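Local coordinates for D-alanyl transferase DltD (Enterococcus faecalis, PDB 6O93), which probably acts in D-alanylation of lipoteichoic acid, as a membrane-attached D-alanyl transferase of the Gram-positive cell wall, at residues 42-47 / 71-76; 54-59 / 353-358; 99-104 / 290-295. One frame throughout, in Å; residues are numbered along the deposited sequence.

Interaction 1: 42-47 / 71-76; sequences PFFGSS and FLLGEA. With NA (sodium ion), chain K; PO4 (phosphate ion), chain F.
L73 O is gripped by more than one group: G45 N donates to it at 3.1 Å, the amide of Q83 on helix 80-90 supplies a second hydrogen bond, and the CA-H of F44 leans on it. G45 N thus extends the pairing of parallel strands 40-44 and 69-73, which form a right-handed beta-alpha-beta unit with helix 57-63. Inside the strands F43 bonds twice: its N reaches F71 O at 2.9 Å, rising above the carbonyl plane, and its O receives L73 N. L73 CD1 wedges between P42 CB (3.7 Å) and F44 CE1 (3.8 Å) on one face of the sheet; on the other, L72 CD2 meets F43 CB.

Past the strands the two loops run side by side. G74 turns its CA-H to G45 O, where a CB would collide with that oxygen. S46 holds its OG between backbone N and carbonyl carbon (chi1 51°), which brings it 2.8 Å from the sodium ion. Phosphate O4 receives S47 N at 3.0 Å and S47 OG at 2.6 Å, and is itself a sodium ligand; G77 N also bonds the phosphate. S47 OG additionally bonds H349, part of a possible Ser-His-Asp triad with D346. In this SGNH-clan protein the arrangement is consistent with S47 as nucleophile and with the phosphate, probably from the crystallisation liquor, marking where backbone N-H groups such as those of S47 and G77 would hold an oxyanion.

Interaction 2: 54-59 / 353-358; sequences AFHPSV and RGWLAV
W355 lies against H56 and P57 where the N terminus of helix 57-63 meets the side of helix 352-367, two helices that pack near the parallel sheet of this SGNH-type fold. The tight part is here. P57 CD presses on the indole's benzene half at 3.3 Å from W355 CE3, with CG close behind, the proline crossing the indole at about a right angle. H56 lies alongside, CD2 over one face of the indole and 3.9 Å from W355 CE2; the imidazole and the six-membered ring are inclined at 42°. W355 CG is anti to its carbonyl carbon (chi1 -82°), which carries the indole across to these two residues, and W355 CB sits 3.4 Å from F55 O.

Toward L356 the fit is looser: F55 CB and L356 CB are 4.0 Å apart, and the side chains slant across one another, F55 CD1 near L356 CD1. Helix 220-233 flanks both. Farther out, R353 points away and is partly exposed, its guanidinium held by salt bridges to D224 and E340.

H56 also serves as N-cap of helix 57-63. Its NE2 bonds L49 O, consistent with a proton on that nitrogen, and F52 stacks on its ring. The other nitrogen, ND1, accepts S58 N at 3.1 Å with an N-H...N angle of 160°, the donor lying close to the imidazole plane.

Interaction 3: 99-104 / 290-295; sequences AVFILS and VLFVIP. With NA (sodium ion), chain K.
F101 of strand 98-102 is bonded through both backbone polar atoms to strand 289-294, its parallel neighbour in the central sheet of this SGNH-type alpha/beta fold. Its N donates to L291 O, and its O accepts V293 N, each at 2.9 Å. L291 and V293 are likewise used twice: L291 N reaches A99 O at 3.0 Å, and V293 O receives L103 N in a bond nearly along the C=O axis. The acceptors A99 O, L291 O and F101 O also each touch a CA-H, from V290, V100 and F292 respectively. The backbone N-H and C=O groups of the intervening residues turn to the other neighbours: V100 and I102 bond strand 40-44 through P42 and F44, while F292 pairs with N330 beside strand 331-333. The backbone is therefore knitted across several strands in a buried setting.

Side chains divide between the faces. On the one with F101 and F292, the phenyl rings are inclined at 44°. F101 CG is anti to its backbone N (chi1 -163°), F292 CG anti to its carbonyl carbon (chi1 -64°); this leads the F101 ring away from strand 289-294 and brings F292 CD2 to 3.6 Å from F101 CB. V290 CG1 lies over one face of F292, and F328 meets the same ring nearly at right angles. On the opposite face I102 CG1 lies beside V293 CB.

Beyond strand 98-102, S104 OG binds the sodium ion at 2.9 Å, the site being shared with S46 and E48. At the end of strand 289-294, L103 CD1 runs beside I294 CG1 at 4.1 Å. L103 O follows A99 O and F101 O along the edge, but the position that would supply the next donor is P295, which lacks an N-H; its CD comes to within 2.9 Å of L103 O.

From the N terminus, strand 40-44 opens interaction 1, which closes on 71-76 after a short excursion through helix 57-63. Interaction 2 begins inside that excursion, at 54-59, and ends only at 353-358, so the two cross. Interaction 3 opens at 99-104, after interaction 1 has closed, and its long loop returns at 290-295, entirely within the span of interaction 2. Strands 40-44 and 98-102 are neighbours, making interactions 1 and 3 successive portions of one sheet whose loop ends share the sodium ion. Interaction 2 joins helices 57-63 and 352-367 beside that sheet: H56 touches L72, and W355 touches I102.

Interaction 1: 42-47 / 71-76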
loop_
_atom_site.group_PDB
_atom_site.type_symbol
_atom_site.label_atom_id
_atom_site.label_comp_id
_atom_site.label_asym_id
_atom_site.label_seq_id
_atom_site.Cartn_x
_atom_site.Cartn_y
_atom_site.Cartn_z
ATOM N N PRO A 42 5.326 -5.056 -7.580
ATOM C CA PRO A 42 4.796 -4.879 -6.222
ATOM C C PRO A 42 3.649 -3.879 -6.211
ATOM O O PRO A 42 3.761 -2.777 -6.752
ATOM C CB PRO A 42 6.003 -4.369 -5.426
ATOM C CG PRO A 42 6.878 -3.722 -6.445
ATOM C CD PRO A 42 6.695 -4.522 -7.708
ATOM N N PHE A 43 2.539 -4.283 -5.598
ATOM C CA PHE A 43 1.383 -3.421 -5.366
ATOM C C PHE A 43 1.395 -3.049 -3.889
ATOM O O PHE A 43 0.971 -3.840 -3.042
ATOM C CB PHE A 43 0.076 -4.122 -5.729
ATOM C CG PHE A 43 -0.273 -4.070 -7.187
ATOM C CD1 PHE A 43 0.685 -4.292 -8.159
ATOM C CD2 PHE A 43 -1.579 -3.831 -7.583
ATOM C CE1 PHE A 43 0.351 -4.258 -9.500
ATOM C CE2 PHE A 43 -1.919 -3.797 -8.920
ATOM C CZ PHE A 43 -0.951 -4.012 -9.881
ATOM N N PHE A 44 1.877 -1.847 -3.581
ATOM C CA PHE A 44 1.855 -1.343 -2.215
ATOM C C PHE A 44 0.488 -0.733 -1.926
ATOM O O PHE A 44 0.054 0.192 -2.622
ATOM C CB PHE A 44 2.958 -0.308 -2.005
ATOM C CG PHE A 44 4.336 -0.814 -2.330
ATOM C CD1 PHE A 44 5.020 -1.628 -1.440
ATOM C CD2 PHE A 44 4.952 -0.469 -3.525
ATOM C CE1 PHE A 44 6.290 -2.092 -1.736
ATOM C CE2 PHE A 44 6.223 -0.929 -3.824
ATOM C CZ PHE A 44 6.893 -1.743 -2.930
ATOM N N GLY A 45 -0.190 -1.249 -0.905
ATOM C CA GLY A 45 -1.500 -0.751 -0.533
ATOM C C GLY A 45 -1.923 -1.232 0.839
ATOM O O GLY A 45 -1.075 -1.478 1.701
ATOM N N SER A 46 -3.231 -1.373 1.055
ATOM C CA SER A 46 -3.739 -1.872 2.326
ATOM C C SER A 46 -4.915 -2.819 2.086
ATOM O O SER A 46 -4.844 -3.670 1.193
ATOM C CB SER A 46 -4.104 -0.698 3.245
ATOM O OG SER A 46 -4.944 0.245 2.605
ATOM N N SER A 47 -5.996 -2.697 2.866
ATOM C CA SER A 47 -7.031 -3.728 2.863
ATOM C C SER A 47 -7.759 -3.837 1.527
ATOM O O SER A 47 -8.350 -4.886 1.243
ATOM C CB SER A 47 -8.045 -3.467 3.980
ATOM O OG SER A 47 -8.696 -2.218 3.817
ATOM N N PHE A 71 2.165 -8.347 -7.215
ATOM C CA PHE A 71 2.557 -8.960 -5.948
ATOM C C PHE A 71 1.984 -8.079 -4.845
ATOM O O PHE A 71 2.529 -7.012 -4.545
ATOM C CB PHE A 71 4.071 -9.100 -5.829
ATOM C CG PHE A 71 4.500 -10.108 -4.798
ATOM C CD1 PHE A 71 4.391 -9.826 -3.446
ATOM C CD2 PHE A 71 5.002 -11.338 -5.181
ATOM C CE1 PHE A 71 4.777 -10.752 -2.497
ATOM C CE2 PHE A 71 5.392 -12.270 -4.236
ATOM C CZ PHE A 71 5.280 -11.976 -2.894
ATOM N N LEU A 72 0.880 -8.523 -4.251
ATOM C CA LEU A 72 0.143 -7.698 -3.302
ATOM C C LEU A 72 0.920 -7.578 -1.995
ATOM O O LEU A 72 1.242 -8.585 -1.356
ATOM C CB LEU A 72 -1.241 -8.298 -3.063
ATOM C CG LEU A 72 -2.051 -8.585 -4.334
ATOM C CD1 LEU A 72 -3.452 -9.088 -4.001
ATOM C CD2 LEU A 72 -2.130 -7.355 -5.222
ATOM N N LEU A 73 1.223 -6.343 -1.599
ATOM C CA LEU A 73 1.980 -6.066 -0.380
ATOM C C LEU A 73 1.189 -5.067 0.456
ATOM O O LEU A 73 1.184 -3.866 0.164
ATOM C CB LEU A 73 3.370 -5.536 -0.708
ATOM C CG LEU A 73 4.275 -6.501 -1.479
ATOM C CD1 LEU A 73 5.513 -5.785 -1.992
ATOM C CD2 LEU A 73 4.669 -7.680 -0.606
ATOM N N GLY A 74 0.524 -5.565 1.483
ATOM C CA GLY A 74 -0.222 -4.722 2.395
ATOM C C GLY A 74 -1.465 -5.430 2.883
ATOM O O GLY A 74 -1.841 -6.497 2.400
ATOM N N GLU A 75 -2.094 -4.812 3.869
ATOM C CA GLU A 75 -3.376 -5.262 4.403
ATOM C C GLU A 75 -3.929 -4.119 5.248
ATOM O O GLU A 75 -3.385 -3.008 5.248
ATOM C CB GLU A 75 -3.228 -6.555 5.208
ATOM C CG GLU A 75 -2.314 -6.445 6.418
ATOM C CD GLU A 75 -2.396 -7.665 7.319
ATOM O OE1 GLU A 75 -1.903 -7.599 8.467
ATOM O OE2 GLU A 75 -2.961 -8.692 6.878
ATOM N N ALA A 76 -5.017 -4.388 5.966
ATOM C CA ALA A 76 -5.564 -3.402 6.888
ATOM C C ALA A 76 -4.502 -2.994 7.897
ATOM O O ALA A 76 -3.933 -3.842 8.591
ATOM C CB ALA A 76 -6.789 -3.969 7.606
HETATM NA NA NA K . -7.673 0.831 2.289
HETATM P P PO4 F . -6.832 0.475 5.832
HETATM O O1 PO4 F . -5.422 0.588 6.362
HETATM O O2 PO4 F . -7.283 1.821 5.314
HETATM O O3 PO4 F . -7.757 0.024 6.938
HETATM O O4 PO4 F . -6.875 -0.535 4.710
#

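Interaction 2: 54-59 / 353-358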
loop_
_atom_site.group_PDB
_atom_site.type_symbol
_atom_site.label_atom_id
_atom_site.label_comp_id
_atom_site.label_asym_id
_atom_site.label_seq_id
_atom_site.Cartn_x
_atom_site.Cartn_y
_atom_site.Cartn_z
ATOM N N ALA A 54 -13.399 -10.959 -10.727
ATOM C CA ALA A 54 -12.915 -11.249 -12.071
ATOM C C ALA A 54 -12.110 -10.093 -12.651
ATOM O O ALA A 54 -11.331 -10.303 -13.586
ATOM C CB ALA A 54 -14.092 -11.577 -12.992
ATOM N N PHE A 55 -12.269 -8.888 -12.108
ATOM C CA PHE A 55 -11.638 -7.692 -12.647
ATOM C C PHE A 55 -10.504 -7.180 -11.775
ATOM O O PHE A 55 -9.940 -6.121 -12.072
ATOM C CB PHE A 55 -12.700 -6.608 -12.836
ATOM C CG PHE A 55 -13.967 -7.132 -13.433
ATOM C CD1 PHE A 55 -14.111 -7.233 -14.804
ATOM C CD2 PHE A 55 -14.998 -7.567 -12.620
ATOM C CE1 PHE A 55 -15.268 -7.738 -15.356
ATOM C CE2 PHE A 55 -16.157 -8.072 -13.165
ATOM C CZ PHE A 55 -16.292 -8.160 -14.536
ATOM N N HIS A 56 -10.161 -7.897 -10.711
ATOM C CA HIS A 56 -8.978 -7.573 -9.932
ATOM C C HIS A 56 -7.729 -7.780 -10.789
ATOM O O HIS A 56 -7.666 -8.735 -11.571
ATOM C CB HIS A 56 -8.925 -8.457 -8.687
ATOM C CG HIS A 56 -7.904 -8.036 -7.675
ATOM N ND1 HIS A 56 -6.564 -8.329 -7.802
ATOM C CD2 HIS A 56 -8.033 -7.368 -6.505
ATOM C CE1 HIS A 56 -5.908 -7.849 -6.760
ATOM N NE2 HIS A 56 -6.777 -7.261 -5.958
ATOM N N PRO A 57 -6.722 -6.909 -10.673
ATOM C CA PRO A 57 -5.531 -7.060 -11.527
ATOM C C PRO A 57 -4.861 -8.420 -11.425
ATOM O O PRO A 57 -4.307 -8.899 -12.421
ATOM C CB PRO A 57 -4.606 -5.939 -11.035
ATOM C CG PRO A 57 -5.530 -4.914 -10.478
ATOM C CD PRO A 57 -6.661 -5.680 -9.861
ATOM N N SER A 58 -4.883 -9.057 -10.251
ATOM C CA SER A 58 -4.293 -10.385 -10.123
ATOM C C SER A 58 -5.014 -11.405 -10.994
ATOM O O SER A 58 -4.385 -12.338 -11.508
ATOM C CB SER A 58 -4.317 -10.835 -8.660
ATOM O OG SER A 58 -3.458 -10.038 -7.863
ATOM N N VAL A 59 -6.326 -11.247 -11.174
ATOM C CA VAL A 59 -7.089 -12.199 -11.974
ATOM C C VAL A 59 -6.957 -11.881 -13.457
ATOM O O VAL A 59 -6.757 -12.781 -14.280
ATOM C CB VAL A 59 -8.561 -12.205 -11.528
ATOM C CG1 VAL A 59 -9.359 -13.212 -12.345
ATOM C CG2 VAL A 59 -8.663 -12.513 -10.041
ATOM N N ARG A 353 -15.771 -2.468 -11.044
ATOM C CA ARG A 353 -15.387 -1.523 -12.084
ATOM C C ARG A 353 -14.214 -0.642 -11.676
ATOM O O ARG A 353 -13.511 -0.125 -12.551
ATOM C CB ARG A 353 -16.580 -0.647 -12.468
ATOM C CG ARG A 353 -17.710 -1.408 -13.145
ATOM C CD ARG A 353 -18.793 -0.456 -13.614
ATOM N NE ARG A 353 -18.293 0.454 -14.639
ATOM C CZ ARG A 353 -18.829 1.637 -14.922
ATOM N NH1 ARG A 353 -19.891 2.071 -14.252
ATOM N NH2 ARG A 353 -18.297 2.390 -15.876
ATOM N N GLY A 354 -13.988 -0.458 -10.375
ATOM C CA GLY A 354 -12.832 0.310 -9.940
ATOM C C GLY A 354 -11.524 -0.390 -10.258
ATOM O O GLY A 354 -10.595 0.216 -10.802
ATOM N N TRP A 355 -11.432 -1.678 -9.924
ATOM C CA TRP A 355 -10.218 -2.428 -10.228
ATOM C C TRP A 355 -10.012 -2.560 -11.732
ATOM O O TRP A 355 -8.874 -2.503 -12.213
ATOM C CB TRP A 355 -10.270 -3.804 -9.569
ATOM C CG TRP A 355 -9.864 -3.781 -8.132
ATOM C CD1 TRP A 355 -10.631 -4.117 -7.056
ATOM C CD2 TRP A 355 -8.587 -3.391 -7.609
ATOM N NE1 TRP A 355 -9.910 -3.967 -5.895
ATOM C CE2 TRP A 355 -8.652 -3.522 -6.208
ATOM C CE3 TRP A 355 -7.395 -2.946 -8.190
ATOM C CZ2 TRP A 355 -7.574 -3.224 -5.380
ATOM C CZ3 TRP A 355 -6.324 -2.653 -7.366
ATOM C CH2 TRP A 355 -6.421 -2.794 -5.976
ATOM N N LEU A 356 -11.095 -2.739 -12.492
ATOM C CA LEU A 356 -10.973 -2.779 -13.946
ATOM C C LEU A 356 -10.346 -1.495 -14.473
ATOM O O LEU A 356 -9.457 -1.536 -15.332
ATOM C CB LEU A 356 -12.343 -3.003 -14.587
ATOM C CG LEU A 356 -12.349 -3.097 -16.116
ATOM C CD1 LEU A 356 -11.644 -4.370 -16.580
ATOM C CD2 LEU A 356 -13.767 -3.032 -16.661
ATOM N N ALA A 357 -10.801 -0.343 -13.971
ATOM C CA ALA A 357 -10.216 0.927 -14.385
ATOM C C ALA A 357 -8.758 1.024 -13.959
ATOM O O ALA A 357 -7.901 1.459 -14.738
ATOM C CB ALA A 357 -11.024 2.089 -13.807
ATOM N N VAL A 358 -8.454 0.623 -12.722
ATOM C CA VAL A 358 -7.068 0.631 -12.262
ATOM C C VAL A 358 -6.227 -0.313 -13.107
ATOM O O VAL A 358 -5.107 0.021 -13.515
ATOM C CB VAL A 358 -6.997 0.264 -10.766
ATOM C CG1 VAL A 358 -5.557 0.010 -10.349
ATOM C CG2 VAL A 358 -7.613 1.365 -9.918
#

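Interaction 3: 99-104 / 290-295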
loop_
_atom_site.group_PDB
_atom_site.type_symbol
_atom_site.label_atom_id
_atom_site.label_comp_id
_atom_site.label_asym_id
_atom_site.label_seq_id
_atom_site.Cartn_x
_atom_site.Cartn_y
_atom_site.Cartn_z
ATOM N N ALA A 99 6.571 -0.205 -9.985
ATOM C CA ALA A 99 5.750 -0.511 -8.826
ATOM C C ALA A 99 4.424 0.225 -8.940
ATOM O O ALA A 99 4.276 1.174 -9.715
ATOM C CB ALA A 99 6.455 -0.130 -7.519
ATOM N N VAL A 100 3.453 -0.236 -8.159
ATOM C CA VAL A 100 2.142 0.390 -8.060
ATOM C C VAL A 100 1.896 0.716 -6.596
ATOM O O VAL A 100 2.150 -0.118 -5.719
ATOM C CB VAL A 100 1.033 -0.520 -8.622
ATOM C CG1 VAL A 100 -0.331 0.136 -8.467
ATOM C CG2 VAL A 100 1.304 -0.843 -10.083
ATOM N N PHE A 101 1.417 1.929 -6.333
ATOM C CA PHE A 101 1.198 2.413 -4.971
ATOM C C PHE A 101 -0.239 2.903 -4.869
ATOM O O PHE A 101 -0.608 3.894 -5.507
ATOM C CB PHE A 101 2.185 3.527 -4.618
ATOM C CG PHE A 101 2.303 3.792 -3.143
ATOM C CD1 PHE A 101 1.320 4.501 -2.470
ATOM C CD2 PHE A 101 3.400 3.340 -2.432
ATOM C CE1 PHE A 101 1.428 4.747 -1.114
ATOM C CE2 PHE A 101 3.514 3.583 -1.073
ATOM C CZ PHE A 101 2.526 4.288 -0.415
ATOM N N ILE A 102 -1.048 2.220 -4.068
ATOM C CA ILE A 102 -2.459 2.551 -3.917
ATOM C C ILE A 102 -2.615 3.361 -2.637
ATOM O O ILE A 102 -2.482 2.834 -1.528
ATOM C CB ILE A 102 -3.335 1.292 -3.902
ATOM C CG1 ILE A 102 -3.220 0.576 -5.251
ATOM C CG2 ILE A 102 -4.787 1.661 -3.612
ATOM C CD1 ILE A 102 -3.888 -0.769 -5.291
ATOM N N LEU A 103 -2.890 4.652 -2.792
ATOM C CA LEU A 103 -3.137 5.514 -1.651
ATOM C C LEU A 103 -4.546 5.291 -1.117
ATOM O O LEU A 103 -5.465 4.924 -1.852
ATOM C CB LEU A 103 -2.954 6.980 -2.039
ATOM C CG LEU A 103 -1.504 7.456 -2.152
ATOM C CD1 LEU A 103 -1.373 8.583 -3.164
ATOM C CD2 LEU A 103 -0.984 7.900 -0.788
ATOM N N SER A 104 -4.703 5.499 0.185
ATOM C CA SER A 104 -6.012 5.502 0.818
ATOM C C SER A 104 -6.195 6.845 1.507
ATOM O O SER A 104 -5.400 7.184 2.401
ATOM C CB SER A 104 -6.148 4.358 1.827
ATOM O OG SER A 104 -6.195 3.099 1.179
ATOM N N VAL A 290 6.811 4.477 -10.723
ATOM C CA VAL A 290 5.674 4.162 -9.866
ATOM C C VAL A 290 4.403 4.761 -10.445
ATOM O O VAL A 290 4.383 5.923 -10.863
ATOM C CB VAL A 290 5.897 4.678 -8.429
ATOM C CG1 VAL A 290 4.749 4.242 -7.527
ATOM C CG2 VAL A 290 7.228 4.188 -7.893
ATOM N N LEU A 291 3.335 3.964 -10.449
ATOM C CA LEU A 291 1.991 4.444 -10.737
ATOM C C LEU A 291 1.229 4.566 -9.421
ATOM O O LEU A 291 1.058 3.571 -8.705
ATOM C CB LEU A 291 1.264 3.500 -11.694
ATOM C CG LEU A 291 -0.223 3.794 -11.920
ATOM C CD1 LEU A 291 -0.426 5.168 -12.550
ATOM C CD2 LEU A 291 -0.844 2.711 -12.775
ATOM N N PHE A 292 0.782 5.777 -9.105
ATOM C CA PHE A 292 0.017 6.040 -7.895
ATOM C C PHE A 292 -1.471 6.062 -8.213
ATOM O O PHE A 292 -1.895 6.647 -9.214
ATOM C CB PHE A 292 0.442 7.368 -7.264
ATOM C CG PHE A 292 1.867 7.382 -6.793
ATOM C CD1 PHE A 292 2.892 7.736 -7.655
ATOM C CD2 PHE A 292 2.184 7.028 -5.493
ATOM C CE1 PHE A 292 4.207 7.741 -7.226
ATOM C CE2 PHE A 292 3.498 7.031 -5.059
ATOM C CZ PHE A 292 4.510 7.387 -5.927
ATOM N N VAL A 293 -2.261 5.425 -7.353
ATOM C CA VAL A 293 -3.704 5.307 -7.532
ATOM C C VAL A 293 -4.391 5.962 -6.344
ATOM O O VAL A 293 -4.021 5.713 -5.191
ATOM C CB VAL A 293 -4.137 3.836 -7.669
ATOM C CG1 VAL A 293 -5.642 3.735 -7.865
ATOM C CG2 VAL A 293 -3.396 3.167 -8.820
ATOM N N ILE A 294 -5.386 6.799 -6.623
ATOM C CA ILE A 294 -6.202 7.432 -5.594
ATOM C C ILE A 294 -7.642 6.981 -5.810
ATOM O O ILE A 294 -8.238 7.299 -6.844
ATOM C CB ILE A 294 -6.109 8.966 -5.627
ATOM C CG1 ILE A 294 -4.653 9.421 -5.508
ATOM C CG2 ILE A 294 -6.939 9.567 -4.493
ATOM C CD1 ILE A 294 -4.470 10.919 -5.648
ATOM N N PRO A 295 -8.247 6.249 -4.878
ATOM C CA PRO A 295 -9.614 5.780 -5.080
ATOM C C PRO A 295 -10.622 6.819 -4.628
ATOM O O PRO A 295 -10.269 7.783 -3.933
ATOM C CB PRO A 295 -9.682 4.526 -4.201
ATOM C CG PRO A 295 -8.796 4.873 -3.053
ATOM C CD PRO A 295 -7.682 5.733 -3.617
HETATM NA NA NA K . -7.673 0.831 2.289
#